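Local coordinates for protein HIT family hydrolase (Legionella pneumophila subsp. pneumophila, PDB 6D6J) that probably hydrolyses nucleotide-type substrates, as a member of the histidine triad family, and binds a zinc ion, at residues C11-C14 / K15-Q18; L72-A75 / K76-A79. All coordinates share one frame; numbering follows the deposited sequence.

Contact 1 (C11-C14 / K15-Q18); sequences CLFC and KIAQ. With ZN (zinc ion), chain G.
Cys-11 and Cys-14 grip one zinc ion at the N-terminal end of helix 12-17, each through its sulfur: Cys-11 SG and Cys-14 SG both stand 2.3 Å from the metal. His-53 and His-105 complete the site through their ND1 atoms, making a Cys2His2 centre whose cysteine half is a CxxC turn. The two thiolates reach the ion by different torsions. Cys-11 SG lies anti to its own nitrogen (chi1 171°), whereas Cys-14 SG sits beside its nitrogen and anti to the carbonyl carbon (chi1 -78°). Cys-11 also serves as N-cap, for the amide of Cys-14 donates to Cys-11 SG over 3.4 Å in a fairly straight bond (164°), and one sulfur thus holds both a metal and a helix start. The backbone then takes up the helical pattern: Lys-15 N bonds to Cys-11 O at 3.0 Å and Ala-17 N to Phe-13 O at 2.9 Å, while the closing bond from Gln-18 N to Cys-14 O is weak. Cys-14 CB, meanwhile, has the NE2 end of Gln-18 at 3.7 Å. Away from the metal, Ile-16 lies alongside Phe-13 and points the same way, its CD1 coming within 4.1 Å of Phe-13 CD1. The buried Phe-13 ring meets Phe-35 and His-107, the predicted nucleophile, edge to face, and packs on Leu-47 and Ile-49 of strand 44-50. An N-H directed at a metal-bound thiolate would be expected to draw off some of its negative charge, so the capping bond probably tempers the sulfur of Cys-11 while fixing the geometry of the chelating turn.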
# COMPACT_ATOMS: atom_id res chain seq x y z
N CYS B 11 20.26 -9.21 6.12
CA CYS B 11 18.91 -8.66 6.06
C CYS B 11 18.04 -9.29 7.15
O CYS B 11 17.88 -10.51 7.20
CB CYS B 11 18.31 -8.92 4.69
SG CYS B 11 16.55 -8.49 4.59
N LEU B 12 17.45 -8.45 8.01
CA LEU B 12 16.63 -8.96 9.12
C LEU B 12 15.45 -9.78 8.62
O LEU B 12 15.11 -10.82 9.21
CB LEU B 12 16.11 -7.77 9.93
CG LEU B 12 15.25 -8.10 11.14
CD1 LEU B 12 16.10 -8.79 12.17
CD2 LEU B 12 14.64 -6.84 11.74
N PHE B 13 14.80 -9.34 7.54
CA PHE B 13 13.62 -10.05 7.09
C PHE B 13 13.96 -11.34 6.37
O PHE B 13 13.19 -12.30 6.47
CB PHE B 13 12.74 -9.13 6.24
CG PHE B 13 12.02 -8.05 7.04
CD1 PHE B 13 12.14 -7.98 8.42
CD2 PHE B 13 11.26 -7.10 6.40
CE1 PHE B 13 11.47 -6.99 9.15
CE2 PHE B 13 10.60 -6.10 7.12
CZ PHE B 13 10.71 -6.04 8.50
N CYS B 14 15.11 -11.40 5.68
CA CYS B 14 15.57 -12.69 5.17
C CYS B 14 15.84 -13.65 6.31
O CYS B 14 15.49 -14.83 6.24
CB CYS B 14 16.81 -12.51 4.30
SG CYS B 14 16.47 -11.89 2.61
N LYS B 15 16.44 -13.15 7.40
CA LYS B 15 16.69 -14.02 8.55
C LYS B 15 15.39 -14.55 9.14
O LYS B 15 15.31 -15.74 9.49
CB LYS B 15 17.51 -13.29 9.60
CG LYS B 15 18.96 -13.06 9.18
CD LYS B 15 19.71 -12.28 10.25
CE LYS B 15 21.11 -11.89 9.81
NZ LYS B 15 21.76 -10.97 10.79
N ILE B 16 14.36 -13.69 9.25
CA ILE B 16 13.06 -14.16 9.72
C ILE B 16 12.50 -15.20 8.76
O ILE B 16 12.00 -16.24 9.18
CB ILE B 16 12.11 -12.96 9.91
CG1 ILE B 16 12.58 -12.12 11.12
CG2 ILE B 16 10.67 -13.44 10.10
CD1 ILE B 16 11.81 -10.82 11.34
N ALA B 17 12.57 -14.92 7.45
CA ALA B 17 12.03 -15.85 6.46
C ALA B 17 12.80 -17.16 6.44
O ALA B 17 12.26 -18.17 5.97
CB ALA B 17 12.06 -15.21 5.07
N GLN B 18 14.03 -17.17 6.94
CA GLN B 18 14.87 -18.36 6.98
C GLN B 18 14.85 -19.04 8.34
O GLN B 18 15.62 -19.98 8.57
CB GLN B 18 16.30 -18.00 6.54
CG GLN B 18 16.35 -17.57 5.07
CD GLN B 18 17.61 -16.81 4.67
OE1 GLN B 18 18.64 -16.93 5.32
NE2 GLN B 18 17.52 -16.04 3.60
ZN ZN G . 15.89 -9.67 2.74

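Contact 2 (L72-A75 / K76-A79); sequences LIRA and KKLA
Two bends, at chi2 and chi3 (52° and 53°), fold the Arg-74 side chain back so that its guanidinium meets Lys-77, one helical turn on. Lys-77 answers with a chain extended beyond CG, and the two side chains cross at about a right angle. Lys-77 CD sits over one face of the Arg-74 guanidinium, offset toward the rim, at 3.6 Å from Arg-74 NH1 and 3.7 Å from Arg-74 CZ. The contact is therefore made by lysine methylene, with the ammonium carried farther along: Lys-77 NZ is 4.0 Å from Arg-74 NH2, a pair of like charges. The salt bridge between Lys-77 NZ and Asp-62 of the second subunit probably eases this. Farther along the lysine chain, Ile-73 runs beside it and in the same direction, Ile-73 CG2 touching Lys-77 CE at 3.9 Å. Lys-76 is bent as well, and its CG rests 3.2 Å from Ile-73 O; its NZ is hydrogen-bonded to the carbonyl oxygens of Val-60 and Asn-58 of the second subunit. Beneath these side chains run regular helical bonds, among them Leu-78 N to Arg-74 O at 2.8 Å and Ala-79 N to Ala-75 O at 2.9 Å. The helix also has a sheet-facing side, where Ala-75 and Leu-78 pack on Ile-48 and Leu-72 on Leu-91. Chemically, aliphatic carbon lies against part of one arginine face while both lysine ammonium groups find oxygen partners across the dimer interface, which probably lowers the cost of gathering three cationic side chains on one turn of helix.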
# COMPACT_ATOMS: atom_id res chain seq x y z
N LEU B 72 -0.31 -7.70 -1.62
CA LEU B 72 -1.48 -6.89 -1.30
C LEU B 72 -2.73 -7.75 -1.15
O LEU B 72 -3.50 -7.59 -0.19
CB LEU B 72 -1.64 -5.83 -2.39
CG LEU B 72 -2.90 -4.98 -2.35
CD1 LEU B 72 -3.03 -4.25 -1.03
CD2 LEU B 72 -2.87 -3.97 -3.49
N ILE B 73 -2.93 -8.70 -2.07
CA ILE B 73 -4.08 -9.60 -1.96
C ILE B 73 -3.99 -10.42 -0.68
O ILE B 73 -4.99 -10.58 0.03
CB ILE B 73 -4.19 -10.47 -3.22
CG1 ILE B 73 -4.53 -9.61 -4.44
CG2 ILE B 73 -5.24 -11.57 -3.03
CD1 ILE B 73 -4.24 -10.28 -5.77
N ARG B 74 -2.81 -10.94 -0.35
CA ARG B 74 -2.68 -11.69 0.89
C ARG B 74 -2.97 -10.81 2.09
O ARG B 74 -3.62 -11.26 3.05
CB ARG B 74 -1.30 -12.35 0.99
CG ARG B 74 -1.08 -13.11 2.32
CD ARG B 74 -2.21 -14.10 2.62
NE ARG B 74 -2.46 -15.01 1.50
CZ ARG B 74 -3.43 -15.92 1.46
NH1 ARG B 74 -4.30 -16.01 2.46
NH2 ARG B 74 -3.55 -16.70 0.39
N ALA B 75 -2.53 -9.55 2.07
CA ALA B 75 -2.84 -8.66 3.19
C ALA B 75 -4.34 -8.51 3.41
O ALA B 75 -4.80 -8.50 4.56
CB ALA B 75 -2.19 -7.30 3.01
N LYS B 76 -5.13 -8.40 2.33
CA LYS B 76 -6.58 -8.25 2.51
C LYS B 76 -7.22 -9.54 3.01
O LYS B 76 -8.20 -9.49 3.76
CB LYS B 76 -7.28 -7.65 1.28
CG LYS B 76 -7.40 -8.44 -0.01
CD LYS B 76 -8.56 -9.50 -0.02
CE LYS B 76 -9.97 -8.98 0.28
NZ LYS B 76 -11.00 -9.95 -0.26
N LYS B 77 -6.69 -10.70 2.61
CA LYS B 77 -7.21 -11.96 3.15
C LYS B 77 -6.86 -12.08 4.62
O LYS B 77 -7.69 -12.47 5.45
CB LYS B 77 -6.66 -13.14 2.35
CG LYS B 77 -7.13 -13.18 0.90
CD LYS B 77 -6.53 -14.35 0.13
CE LYS B 77 -7.13 -14.43 -1.26
NZ LYS B 77 -6.54 -15.56 -2.02
N LEU B 78 -5.62 -11.71 4.97
CA LEU B 78 -5.15 -11.79 6.34
C LEU B 78 -5.92 -10.84 7.24
O LEU B 78 -6.21 -11.17 8.39
CB LEU B 78 -3.66 -11.46 6.33
CG LEU B 78 -2.94 -11.51 7.66
CD1 LEU B 78 -2.99 -12.94 8.26
CD2 LEU B 78 -1.51 -11.08 7.45
N ALA B 79 -6.25 -9.64 6.74
CA ALA B 79 -7.04 -8.70 7.54
C ALA B 79 -8.39 -9.30 7.93
O ALA B 79 -8.89 -9.06 9.05
CB ALA B 79 -7.24 -7.39 6.78

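Overall arrangement
From the N terminus the chain first makes contact 1, within helix 12-17, and only after strands 25-28, 32-36 and 44-50 does it reach contact 2, inside helix 62-81. The two follow in series, neither nested nor crossed, and each lies within a single helix, so no long loop is closed. The centres of contacts 1 and 2 are about 21 Å apart and their nearest atoms about 13 Å, on opposite sides of the chain's centre. Both reach strand 44-50, through alternate residues, consistent with opposite faces of the sheet. Contact 1 joins the N-terminal helix to strands 32-36 and 44-50 and to the zinc site; contact 2 links the long helix to strands 25-28, 44-50, 89-95 and 108-112 and to the second subunit.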